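Local atomic coordinates of terminal oxygenase component of carbazole 1,9a-dioxygenase (Nocardioides aromaticivorans, PDB entry 3GCF), a protein that carries a Rieske 2Fe-2S cluster and a non-heme iron, and probably dihydroxylates carbazole with molecular oxygen as the terminal oxygenase of carbazole 1,9a-dioxygenase. Residues A38-F49 and L61-K69. Sequence-based numbering, arbitrary orientation.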
loop_
_atom_site.group_PDB
_atom_site.type_symbol
_atom_site.label_atom_id
_atom_site.label_comp_id
_atom_site.label_asym_id
_atom_site.label_seq_id
_atom_site.Cartn_x
_atom_site.Cartn_y
_atom_site.Cartn_z
ATOM N N ALA A 38 25.736 -8.379 7.760
ATOM C CA ALA A 38 24.404 -8.958 7.621
ATOM C C ALA A 38 23.720 -9.091 8.974
ATOM O O ALA A 38 22.512 -8.911 9.099
ATOM C CB ALA A 38 24.500 -10.337 6.962
ATOM N N ALA A 39 24.507 -9.406 9.992
ATOM C CA ALA A 39 23.965 -9.605 11.321
ATOM C C ALA A 39 25.107 -9.695 12.309
ATOM O O ALA A 39 26.274 -9.591 11.935
ATOM C CB ALA A 39 23.161 -10.902 11.349
ATOM N N PHE A 40 24.763 -9.891 13.575
ATOM C CA PHE A 40 25.769 -10.042 14.610
ATOM C C PHE A 40 25.938 -11.530 14.857
ATOM O O PHE A 40 24.969 -12.291 14.816
ATOM C CB PHE A 40 25.332 -9.310 15.874
ATOM C CG PHE A 40 25.402 -7.823 15.740
ATOM C CD1 PHE A 40 26.617 -7.159 15.887
ATOM C CD2 PHE A 40 24.275 -7.091 15.377
ATOM C CE1 PHE A 40 26.711 -5.785 15.667
ATOM C CE2 PHE A 40 24.358 -5.717 15.153
ATOM C CZ PHE A 40 25.578 -5.064 15.297
ATOM N N ASP A 41 27.175 -11.941 15.099
ATOM C CA ASP A 41 27.479 -13.342 15.323
ATOM C C ASP A 41 26.623 -13.997 16.404
ATOM O O ASP A 41 26.202 -15.149 16.258
ATOM C CB ASP A 41 28.957 -13.502 15.673
ATOM C CG ASP A 41 29.407 -14.944 15.626
ATOM O OD1 ASP A 41 29.209 -15.602 14.581
ATOM O OD2 ASP A 41 29.960 -15.421 16.631
ATOM N N HIS A 42 26.352 -13.270 17.482
ATOM C CA HIS A 42 25.562 -13.835 18.569
ATOM C C HIS A 42 24.075 -14.020 18.264
ATOM O O HIS A 42 23.328 -14.529 19.091
ATOM C CB HIS A 42 25.772 -13.009 19.845
ATOM C CG HIS A 42 27.149 -13.155 20.423
ATOM N ND1 HIS A 42 27.559 -12.499 21.565
ATOM C CD2 HIS A 42 28.212 -13.891 20.012
ATOM C CE1 HIS A 42 28.813 -12.824 21.831
ATOM N NE2 HIS A 42 29.232 -13.667 20.903
ATOM N N GLU A 43 23.652 -13.615 17.074
ATOM C CA GLU A 43 22.258 -13.792 16.677
ATOM C C GLU A 43 22.081 -15.219 16.167
ATOM O O GLU A 43 20.960 -15.694 15.994
ATOM C CB GLU A 43 21.878 -12.838 15.540
ATOM C CG GLU A 43 21.764 -11.376 15.913
ATOM C CD GLU A 43 21.284 -10.540 14.738
ATOM O OE1 GLU A 43 20.183 -10.817 14.226
ATOM O OE2 GLU A 43 22.005 -9.614 14.317
ATOM N N LEU A 44 23.201 -15.894 15.925
ATOM C CA LEU A 44 23.172 -17.247 15.388
ATOM C C LEU A 44 23.759 -18.330 16.278
ATOM O O LEU A 44 24.974 -18.410 16.465
ATOM C CB LEU A 44 23.902 -17.282 14.048
ATOM C CG LEU A 44 23.311 -16.529 12.860
ATOM C CD1 LEU A 44 24.429 -15.891 12.045
ATOM C CD2 LEU A 44 22.497 -17.491 12.008
ATOM N N ALA A 45 22.889 -19.167 16.823
ATOM C CA ALA A 45 23.327 -20.285 17.641
ATOM C C ALA A 45 23.356 -21.463 16.665
ATOM O O ALA A 45 22.801 -21.371 15.567
ATOM C CB ALA A 45 22.333 -20.543 18.758
ATOM N N GLU A 46 24.000 -22.557 17.051
ATOM C CA GLU A 46 24.085 -23.737 16.192
ATOM C C GLU A 46 22.691 -24.176 15.740
ATOM O O GLU A 46 21.796 -24.350 16.561
ATOM C CB GLU A 46 24.768 -24.879 16.956
ATOM C CG GLU A 46 24.952 -26.177 16.174
ATOM C CD GLU A 46 25.857 -26.020 14.964
ATOM O OE1 GLU A 46 26.817 -25.223 15.032
ATOM O OE2 GLU A 46 25.619 -26.707 13.949
ATOM N N GLY A 47 22.509 -24.339 14.433
ATOM C CA GLY A 47 21.222 -24.772 13.915
ATOM C C GLY A 47 20.136 -23.709 13.826
ATOM O O GLY A 47 19.020 -23.986 13.384
ATOM N N GLU A 48 20.453 -22.488 14.240
ATOM C CA GLU A 48 19.482 -21.405 14.199
ATOM C C GLU A 48 19.500 -20.709 12.836
ATOM O O GLU A 48 20.499 -20.753 12.121
ATOM C CB GLU A 48 19.783 -20.416 15.334
ATOM C CG GLU A 48 19.030 -19.094 15.264
ATOM C CD GLU A 48 19.100 -18.312 16.568
ATOM O OE1 GLU A 48 20.104 -18.455 17.303
ATOM O OE2 GLU A 48 18.153 -17.545 16.850
ATOM N N PHE A 49 18.387 -20.078 12.474
ATOM C CA PHE A 49 18.282 -19.383 11.192
ATOM C C PHE A 49 17.981 -17.896 11.346
ATOM O O PHE A 49 17.252 -17.486 12.249
ATOM C CB PHE A 49 17.177 -20.009 10.341
ATOM C CG PHE A 49 17.494 -21.383 9.844
ATOM C CD1 PHE A 49 18.273 -21.560 8.711
ATOM C CD2 PHE A 49 17.007 -22.504 10.506
ATOM C CE1 PHE A 49 18.562 -22.837 8.238
ATOM C CE2 PHE A 49 17.289 -23.785 10.044
ATOM C CZ PHE A 49 18.068 -23.954 8.906
ATOM N N LEU A 61 20.811 -17.069 6.688
ATOM C CA LEU A 61 22.004 -17.352 7.470
ATOM C C LEU A 61 21.728 -18.435 8.498
ATOM O O LEU A 61 20.625 -18.530 9.025
ATOM C CB LEU A 61 22.475 -16.097 8.215
ATOM C CG LEU A 61 22.748 -14.804 7.441
ATOM C CD1 LEU A 61 23.068 -13.697 8.435
ATOM C CD2 LEU A 61 23.897 -15.001 6.466
ATOM N N THR A 62 22.736 -19.249 8.782
ATOM C CA THR A 62 22.609 -20.287 9.792
ATOM C C THR A 62 24.008 -20.651 10.267
ATOM O O THR A 62 25.001 -20.248 9.654
ATOM C CB THR A 62 21.922 -21.554 9.236
ATOM O OG1 THR A 62 21.706 -22.479 10.306
ATOM C CG2 THR A 62 22.788 -22.222 8.175
ATOM N N ARG A 63 24.095 -21.375 11.379
ATOM C CA ARG A 63 25.392 -21.818 11.875
ATOM C C ARG A 63 25.389 -23.344 11.767
ATOM O O ARG A 63 24.551 -24.021 12.372
ATOM C CB ARG A 63 25.616 -21.391 13.327
ATOM C CG ARG A 63 27.018 -21.717 13.855
ATOM C CD ARG A 63 27.172 -21.354 15.331
ATOM N NE ARG A 63 27.018 -19.918 15.575
ATOM C CZ ARG A 63 27.926 -18.995 15.256
ATOM N NH1 ARG A 63 29.068 -19.350 14.681
ATOM N NH2 ARG A 63 27.682 -17.711 15.498
ATOM N N ALA A 64 26.312 -23.873 10.971
ATOM C CA ALA A 64 26.429 -25.312 10.760
ATOM C C ALA A 64 27.816 -25.783 11.197
ATOM O O ALA A 64 28.835 -25.354 10.644
ATOM C CB ALA A 64 26.199 -25.638 9.291
ATOM N N LYS A 65 27.845 -26.667 12.188
ATOM C CA LYS A 65 29.101 -27.185 12.718
ATOM C C LYS A 65 29.976 -26.031 13.195
ATOM O O LYS A 65 31.187 -26.021 12.965
ATOM C CB LYS A 65 29.846 -27.989 11.652
ATOM C CG LYS A 65 29.122 -29.248 11.196
ATOM C CD LYS A 65 29.838 -29.883 10.017
ATOM C CE LYS A 65 29.147 -31.158 9.566
ATOM N NZ LYS A 65 29.799 -31.742 8.354
ATOM N N GLY A 66 29.352 -25.052 13.847
ATOM C CA GLY A 66 30.090 -23.915 14.367
ATOM C C GLY A 66 30.372 -22.781 13.396
ATOM O O GLY A 66 30.792 -21.703 13.815
ATOM N N GLU A 67 30.137 -23.001 12.108
ATOM C CA GLU A 67 30.400 -21.965 11.118
ATOM C C GLU A 67 29.149 -21.343 10.526
ATOM O O GLU A 67 28.200 -22.045 10.173
ATOM C CB GLU A 67 31.252 -22.531 9.991
ATOM C CG GLU A 67 32.665 -22.863 10.409
ATOM C CD GLU A 67 33.378 -23.691 9.368
ATOM O OE1 GLU A 67 33.220 -23.388 8.165
ATOM O OE2 GLU A 67 34.099 -24.639 9.753
ATOM N N VAL A 68 29.159 -20.018 10.417
ATOM C CA VAL A 68 28.034 -19.291 9.851
ATOM C C VAL A 68 28.066 -19.466 8.339
ATOM O O VAL A 68 29.097 -19.253 7.698
ATOM C CB VAL A 68 28.105 -17.782 10.201
ATOM C CG1 VAL A 68 26.958 -17.030 9.534
ATOM C CG2 VAL A 68 28.049 -17.596 11.710
ATOM N N LYS A 69 26.937 -19.869 7.773
ATOM C CA LYS A 69 26.840 -20.079 6.336
ATOM C C LYS A 69 25.782 -19.148 5.760
ATOM O O LYS A 69 24.812 -18.809 6.434
ATOM C CB LYS A 69 26.445 -21.532 6.038
ATOM C CG LYS A 69 27.246 -22.596 6.793
ATOM C CD LYS A 69 28.738 -22.532 6.490
ATOM C CE LYS A 69 29.018 -22.735 5.010
ATOM N NZ LYS A 69 30.479 -22.655 4.705
HETATM O O HOH W 1 31.159 -17.522 14.136
#
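R63 reaches from the end of strand 57-64 in the antiparallel sheet of the Rieske domain into the connection 41-48, which opens with a 3-10 turn at 41-43; there its guanidinium edge faces D41 and L44. R63 belongs to the hairpin of strands 57-64 and 67-72, whose type I' turn runs from A64 to E67; the connection joins strands 34-40 and 49-54, the outermost two of the sheet. With CG anti to the backbone N and the bend delayed to chi3 (-63°), R63 brings NE (2.7 Å) and NH2 (3.0 Å) side-on to L44 O, which lies 4° from the guanidinium plane. NH2 also forms a salt bridge with D41 OD1 at 2.8 Å; the carboxylate stands 88° to the guanidinium, and NH2 meets OD1 from above the carboxylate plane. NH1 bonds G66 O, tying the side chain back to its own turn. Replacing R63 by an alanine is likely to leave the D41 carboxylate without its ionic partner and L44 O without these two donors. L44 crosses V68 at about a right angle, CD1 on V68 CG1 (3.7 Å) and CD2 against T62 CA. At the turn, the E46 carboxylate straddles two successive amides: OE2 accepts from K65 N through its syn lone pair and OE1 from G66 N, each at 2.8 Å. F49 runs alongside T62, whose OG1 sits 3.8 Å above the ring plane, nearer its border than its centre, while that hydroxyl donates to E48 O at 2.8 Å.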